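PDB 2R7L: 5-formaminoimidazole-4-carboxamide-1-(beta)-D-ribofuranosyl 5'-monophosphate synthetase from Methanocaldococcus jannaschii, which catalyses the ATP- and formate-dependent formylation of the purine precursor AICAR to FAICAR without folates. Local coordinates for residues A[219-231]-A[316-329]. Sequence-based numbering, arbitrary orientation.
With ATP (adenosine-5'-triphosphate), chain E; AMZ (aminoimidazole 4-carboxamide ribonucleotide), chain F.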
loop_
_atom_site.group_PDB
_atom_site.type_symbol
_atom_site.label_atom_id
_atom_site.label_comp_id
_atom_site.label_asym_id
_atom_site.label_seq_id
_atom_site.Cartn_x
_atom_site.Cartn_y
_atom_site.Cartn_z
ATOM N N GLU A 219 -13.212 11.618 22.195
ATOM C CA GLU A 219 -12.512 10.382 22.504
ATOM C C GLU A 219 -11.033 10.648 22.737
ATOM O O GLU A 219 -10.419 11.466 22.042
ATOM C CB GLU A 219 -12.685 9.385 21.356
ATOM C CG GLU A 219 -12.278 7.955 21.679
ATOM C CD GLU A 219 -11.893 7.170 20.433
ATOM O OE1 GLU A 219 -11.705 5.938 20.528
ATOM O OE2 GLU A 219 -11.771 7.787 19.354
ATOM N N VAL A 220 -10.475 9.966 23.737
ATOM C CA VAL A 220 -9.036 9.998 23.998
ATOM C C VAL A 220 -8.409 8.786 23.321
ATOM O O VAL A 220 -8.798 7.651 23.582
ATOM C CB VAL A 220 -8.726 9.960 25.514
ATOM C CG1 VAL A 220 -7.239 9.715 25.753
ATOM C CG2 VAL A 220 -9.176 11.251 26.189
ATOM N N GLU A 221 -7.449 9.026 22.438
ATOM C CA GLU A 221 -6.808 7.925 21.716
ATOM C C GLU A 221 -5.366 7.784 22.161
ATOM O O GLU A 221 -4.718 8.780 22.468
ATOM C CB GLU A 221 -6.838 8.185 20.202
ATOM C CG GLU A 221 -8.221 8.521 19.663
ATOM C CD GLU A 221 -8.187 9.135 18.278
ATOM O OE1 GLU A 221 -7.097 9.221 17.660
ATOM O OE2 GLU A 221 -9.262 9.542 17.806
ATOM N N LEU A 222 -4.865 6.553 22.173
ATOM C CA LEU A 222 -3.448 6.307 22.396
ATOM C C LEU A 222 -2.689 6.158 21.079
ATOM O O LEU A 222 -2.974 5.254 20.269
ATOM C CB LEU A 222 -3.243 5.069 23.272
ATOM C CG LEU A 222 -1.807 4.557 23.399
ATOM C CD1 LEU A 222 -0.938 5.531 24.179
ATOM C CD2 LEU A 222 -1.818 3.185 24.059
ATOM N N LEU A 223 -1.711 7.039 20.878
ATOM C CA LEU A 223 -0.976 7.108 19.616
ATOM C C LEU A 223 0.393 6.439 19.667
ATOM O O LEU A 223 0.851 5.881 18.673
ATOM C CB LEU A 223 -0.837 8.568 19.148
ATOM C CG LEU A 223 -1.895 9.086 18.159
ATOM C CD1 LEU A 223 -1.779 8.348 16.846
ATOM C CD2 LEU A 223 -3.318 8.960 18.702
ATOM N N GLY A 224 1.046 6.495 20.821
ATOM C CA GLY A 224 2.364 5.889 20.961
ATOM C C GLY A 224 3.095 6.249 22.239
ATOM O O GLY A 224 2.552 6.945 23.108
ATOM N N MET A 225 4.338 5.775 22.351
ATOM C CA MET A 225 5.126 5.950 23.571
ATOM C C MET A 225 6.601 5.935 23.235
ATOM O O MET A 225 7.034 5.205 22.332
ATOM C CB MET A 225 4.871 4.795 24.554
ATOM C CG MET A 225 3.427 4.563 24.940
ATOM S SD MET A 225 3.336 3.185 26.109
ATOM C CE MET A 225 1.568 3.081 26.386
ATOM N N ASP A 226 7.372 6.712 23.988
ATOM C CA ASP A 226 8.829 6.684 23.900
ATOM C C ASP A 226 9.435 6.723 25.300
ATOM O O ASP A 226 8.762 7.061 26.280
ATOM C CB ASP A 226 9.357 7.877 23.090
ATOM C CG ASP A 226 9.190 9.210 23.827
ATOM O OD1 ASP A 226 8.038 9.683 23.926
ATOM O OD2 ASP A 226 10.206 9.794 24.291
ATOM N N LYS A 227 10.708 6.364 25.389
ATOM C CA LYS A 227 11.479 6.638 26.589
ATOM C C LYS A 227 12.568 7.631 26.218
ATOM O O LYS A 227 13.105 7.586 25.109
ATOM C CB LYS A 227 12.041 5.355 27.209
ATOM C CG LYS A 227 13.190 4.720 26.467
ATOM C CD LYS A 227 13.897 3.707 27.349
ATOM C CE LYS A 227 15.226 3.311 26.754
ATOM N NZ LYS A 227 16.105 2.642 27.739
ATOM N N ARG A 228 12.871 8.544 27.134
ATOM C CA ARG A 228 13.823 9.611 26.862
ATOM C C ARG A 228 15.235 9.069 26.760
ATOM O O ARG A 228 15.571 8.064 27.389
ATOM C CB ARG A 228 13.786 10.666 27.966
ATOM C CG ARG A 228 12.428 11.276 28.219
ATOM C CD ARG A 228 11.888 11.917 26.960
ATOM N NE ARG A 228 11.043 13.063 27.263
ATOM C CZ ARG A 228 10.002 13.442 26.530
ATOM N NH1 ARG A 228 9.664 12.759 25.445
ATOM N NH2 ARG A 228 9.295 14.506 26.889
ATOM N N TYR A 229 16.054 9.759 25.970
ATOM C CA TYR A 229 17.469 9.452 25.817
ATOM C C TYR A 229 18.166 10.756 26.162
ATOM O O TYR A 229 18.190 11.696 25.358
ATOM C CB TYR A 229 17.762 9.032 24.377
ATOM C CG TYR A 229 19.021 8.233 24.179
ATOM C CD1 TYR A 229 19.451 7.337 25.140
ATOM C CD2 TYR A 229 19.759 8.342 23.010
ATOM C CE1 TYR A 229 20.584 6.597 24.965
ATOM C CE2 TYR A 229 20.903 7.588 22.818
ATOM C CZ TYR A 229 21.306 6.722 23.807
ATOM O OH TYR A 229 22.440 5.967 23.657
ATOM N N GLU A 230 18.711 10.815 27.375
ATOM C CA GLU A 230 19.195 12.062 27.961
ATOM C C GLU A 230 20.709 12.052 28.218
ATOM O O GLU A 230 21.284 11.020 28.542
ATOM C CB GLU A 230 18.405 12.363 29.240
ATOM C CG GLU A 230 16.945 12.713 28.957
ATOM C CD GLU A 230 16.029 12.553 30.151
ATOM O OE1 GLU A 230 16.379 11.802 31.090
ATOM O OE2 GLU A 230 14.944 13.177 30.138
ATOM N N SER A 231 21.344 13.205 28.028
ATOM C CA SER A 231 22.780 13.364 28.249
ATOM C C SER A 231 23.000 14.382 29.384
ATOM O O SER A 231 22.369 15.428 29.392
ATOM C CB SER A 231 23.446 13.856 26.965
ATOM O OG SER A 231 24.861 13.769 27.039
ATOM N N ASP A 316 4.251 16.586 22.212
ATOM C CA ASP A 316 5.538 16.350 22.863
ATOM C C ASP A 316 6.594 15.855 21.869
ATOM O O ASP A 316 6.281 15.125 20.921
ATOM C CB ASP A 316 5.372 15.341 24.007
ATOM C CG ASP A 316 6.697 14.991 24.682
ATOM O OD1 ASP A 316 7.009 15.600 25.726
ATOM O OD2 ASP A 316 7.430 14.120 24.164
ATOM N N GLY A 317 7.845 16.239 22.101
ATOM C CA GLY A 317 8.944 15.901 21.193
ATOM C C GLY A 317 9.134 14.418 20.927
ATOM O O GLY A 317 9.689 14.035 19.901
ATOM N N GLY A 318 8.686 13.581 21.857
ATOM C CA GLY A 318 8.873 12.143 21.736
ATOM C C GLY A 318 8.066 11.465 20.639
ATOM O O GLY A 318 8.306 10.290 20.326
ATOM N N THR A 319 7.100 12.190 20.068
ATOM C CA THR A 319 6.314 11.684 18.943
ATOM C C THR A 319 7.207 11.460 17.730
ATOM O O THR A 319 6.831 10.762 16.793
ATOM C CB THR A 319 5.159 12.631 18.547
ATOM O OG1 THR A 319 5.660 13.964 18.412
ATOM C CG2 THR A 319 4.050 12.619 19.594
ATOM N N ASN A 320 8.400 12.045 17.758
ATOM C CA ASN A 320 9.363 11.831 16.692
ATOM C C ASN A 320 9.801 10.369 16.581
ATOM O O ASN A 320 10.224 9.928 15.518
ATOM C CB ASN A 320 10.569 12.764 16.848
ATOM C CG ASN A 320 10.193 14.231 16.708
ATOM O OD1 ASN A 320 9.225 14.572 16.024
ATOM N ND2 ASN A 320 10.953 15.106 17.361
ATOM N N SER A 321 9.677 9.606 17.665
ATOM C CA SER A 321 10.072 8.202 17.636
ATOM C C SER A 321 9.186 7.352 16.710
ATOM O O SER A 321 9.622 6.300 16.241
ATOM C CB SER A 321 10.103 7.598 19.052
ATOM O OG SER A 321 8.822 7.663 19.652
ATOM N N PHE A 322 7.947 7.793 16.465
ATOM C CA PHE A 322 7.062 7.108 15.510
ATOM C C PHE A 322 6.601 7.972 14.323
ATOM O O PHE A 322 5.405 8.067 14.038
ATOM C CB PHE A 322 5.881 6.403 16.205
ATOM C CG PHE A 322 4.994 7.313 17.020
ATOM C CD1 PHE A 322 5.425 7.838 18.231
ATOM C CD2 PHE A 322 3.714 7.618 16.588
ATOM C CE1 PHE A 322 4.607 8.664 18.984
ATOM C CE2 PHE A 322 2.894 8.447 17.331
ATOM C CZ PHE A 322 3.340 8.969 18.537
ATOM N N MET A 323 7.545 8.598 13.628
ATOM C CA MET A 323 7.195 9.389 12.445
ATOM C C MET A 323 6.724 8.489 11.290
ATOM O O MET A 323 6.006 8.934 10.403
ATOM C CB MET A 323 8.363 10.285 12.003
ATOM C CG MET A 323 8.705 11.391 12.993
ATOM S SD MET A 323 9.757 12.705 12.348
ATOM C CE MET A 323 11.309 11.852 12.084
ATOM N N ASN A 324 7.127 7.221 11.322
ATOM C CA ASN A 324 6.694 6.239 10.335
ATOM C C ASN A 324 5.631 5.344 10.927
ATOM O O ASN A 324 5.459 4.203 10.499
ATOM C CB ASN A 324 7.874 5.369 9.914
ATOM C CG ASN A 324 8.556 4.719 11.094
ATOM O OD1 ASN A 324 8.551 5.262 12.202
ATOM N ND2 ASN A 324 9.148 3.562 10.869
ATOM N N GLY A 325 4.936 5.861 11.930
ATOM C CA GLY A 325 3.932 5.093 12.658
ATOM C C GLY A 325 4.569 4.230 13.731
ATOM O O GLY A 325 5.788 4.023 13.746
ATOM N N GLY A 326 3.744 3.710 14.629
ATOM C CA GLY A 326 4.230 2.810 15.670
ATOM C C GLY A 326 3.263 1.671 15.916
ATOM O O GLY A 326 2.240 1.580 15.250
ATOM N N PRO A 327 3.593 0.787 16.875
ATOM C CA PRO A 327 2.744 -0.339 17.263
ATOM C C PRO A 327 1.309 0.040 17.626
ATOM O O PRO A 327 0.383 -0.662 17.240
ATOM C CB PRO A 327 3.470 -0.920 18.493
ATOM C CG PRO A 327 4.903 -0.564 18.276
ATOM C CD PRO A 327 4.871 0.798 17.620
ATOM N N TYR A 328 1.123 1.120 18.377
ATOM C CA TYR A 328 -0.231 1.540 18.751
ATOM C C TYR A 328 -0.971 2.249 17.610
ATOM O O TYR A 328 -2.155 1.987 17.377
ATOM C CB TYR A 328 -0.199 2.414 20.021
ATOM C CG TYR A 328 0.338 1.657 21.213
ATOM C CD1 TYR A 328 -0.383 0.607 21.764
ATOM C CD2 TYR A 328 1.572 1.983 21.778
ATOM C CE1 TYR A 328 0.110 -0.116 22.845
ATOM C CE2 TYR A 328 2.072 1.276 22.865
ATOM C CZ TYR A 328 1.336 0.226 23.389
ATOM O OH TYR A 328 1.820 -0.481 24.455
ATOM N N SER A 329 -0.272 3.131 16.895
ATOM C CA SER A 329 -0.910 3.944 15.860
ATOM C C SER A 329 -1.365 3.089 14.673
ATOM O O SER A 329 -2.367 3.391 14.039
ATOM C CB SER A 329 -0.040 5.147 15.440
ATOM O OG SER A 329 1.029 4.769 14.594
HETATM P PG ATP E . 12.062 17.472 28.792
HETATM O O1G ATP E . 11.225 18.426 27.970
HETATM O O2G ATP E . 11.455 16.093 28.959
HETATM O O3G ATP E . 13.521 17.459 28.400
HETATM P PB ATP E . 10.772 18.104 31.255
HETATM O O1B ATP E . 9.566 17.629 30.482
HETATM O O2B ATP E . 10.694 19.438 31.963
HETATM O O3B ATP E . 12.062 18.130 30.277
HETATM P PA ATP E . 11.933 17.138 33.705
HETATM O O1A ATP E . 10.951 17.210 34.845
HETATM O O2A ATP E . 12.996 18.183 33.501
HETATM O O3A ATP E . 11.094 16.941 32.330
HETATM O "O5'" ATP E . 12.666 15.720 33.819
HETATM C "C5'" ATP E . 13.889 15.508 33.133
HETATM C "C4'" ATP E . 14.335 14.082 33.412
HETATM O "O4'" ATP E . 14.669 13.926 34.796
HETATM C "C3'" ATP E . 13.243 13.062 33.143
HETATM O "O3'" ATP E . 13.220 12.648 31.774
HETATM C "C2'" ATP E . 13.608 11.929 34.083
HETATM O "O2'" ATP E . 14.569 11.068 33.473
HETATM C "C1'" ATP E . 14.265 12.635 35.263
HETATM N N9 ATP E . 13.236 12.824 36.302
HETATM C C8 ATP E . 12.391 13.872 36.367
HETATM N N7 ATP E . 11.555 13.753 37.427
HETATM C C5 ATP E . 11.876 12.615 38.071
HETATM C C6 ATP E . 11.393 11.905 39.276
HETATM N N6 ATP E . 10.373 12.396 40.021
HETATM N N1 ATP E . 11.996 10.742 39.591
HETATM C C2 ATP E . 13.010 10.238 38.853
HETATM N N3 ATP E . 13.503 10.836 37.756
HETATM C C4 ATP E . 12.977 11.999 37.316
HETATM O O5 AMZ F . 12.814 14.750 21.682
HETATM C C6 AMZ F . 12.262 15.213 22.683
HETATM N N2 AMZ F . 11.694 14.478 23.635
HETATM C C3A AMZ F . 12.204 16.715 22.911
HETATM C C7A AMZ F . 11.730 17.370 24.033
HETATM N N3 AMZ F . 11.220 16.824 25.139
HETATM N N1 AMZ F . 12.632 17.629 22.049
HETATM C C5 AMZ F . 12.423 18.827 22.613
HETATM N N AMZ F . 11.874 18.666 23.822
HETATM C C1 AMZ F . 11.481 19.749 24.755
HETATM C C2 AMZ F . 12.621 20.180 25.678
HETATM C C3 AMZ F . 13.132 21.458 25.037
HETATM O O2 AMZ F . 13.536 22.368 26.059
HETATM O O1 AMZ F . 12.056 20.469 26.962
HETATM O O AMZ F . 11.172 20.862 23.901
HETATM C C AMZ F . 11.882 22.016 24.362
HETATM C C4 AMZ F . 12.225 22.851 23.113
HETATM O O3 AMZ F . 12.986 22.072 22.196
HETATM P P AMZ F . 14.233 22.716 21.467
HETATM O OP1 AMZ F . 13.904 23.820 20.529
HETATM O O4 AMZ F . 15.237 23.237 22.610
HETATM O OP2 AMZ F . 15.008 21.518 20.699
HETATM O O HOH W 1 2.553 3.936 18.233
HETATM O O HOH W 2 7.488 5.043 19.301
#
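L222 lays its CD2 methyl over one face of the Y328 ring, 3.9 Å from the centroid, a CH-pi contact that joins strand 219-230 to the 316-329 segment, a 3-10 turn and loop leading into helix 327-333. M225, extended beyond CG, reaches the same ring obliquely, its SD 4.0 Å from Y328 CE2, while the phenol OH bonds to the backbone N of I263. L223 and G224 form a classic beta bulge opposite H210, and L223 touches chiefly with its backbone O, its CD1 reaching S329 CB. L223 O lies 3.5 Å from F322 CE2 and accepts from a water that in turn accepts from S329 N. The CA of G224 sits over one face of F322, with T319 O over the opposite face. Farther along, the two terminal nitrogens of R228 meet one D316 oxygen each, NH1 to OD2 (2.9 Å) and NH2 to OD1 (2.8 Å), the two flat groups nearly coplanar at 11°. D316 OD2 also takes G318 N, closing an Asx turn. D226 OD2 also accepts from R228 NH1, its OD1 being held by H210. AMZ N2 lies over one face of the guanidinium, which makes weak bonds to ATP O2G, joining nucleotide and substrate in the ATP-grasp active site.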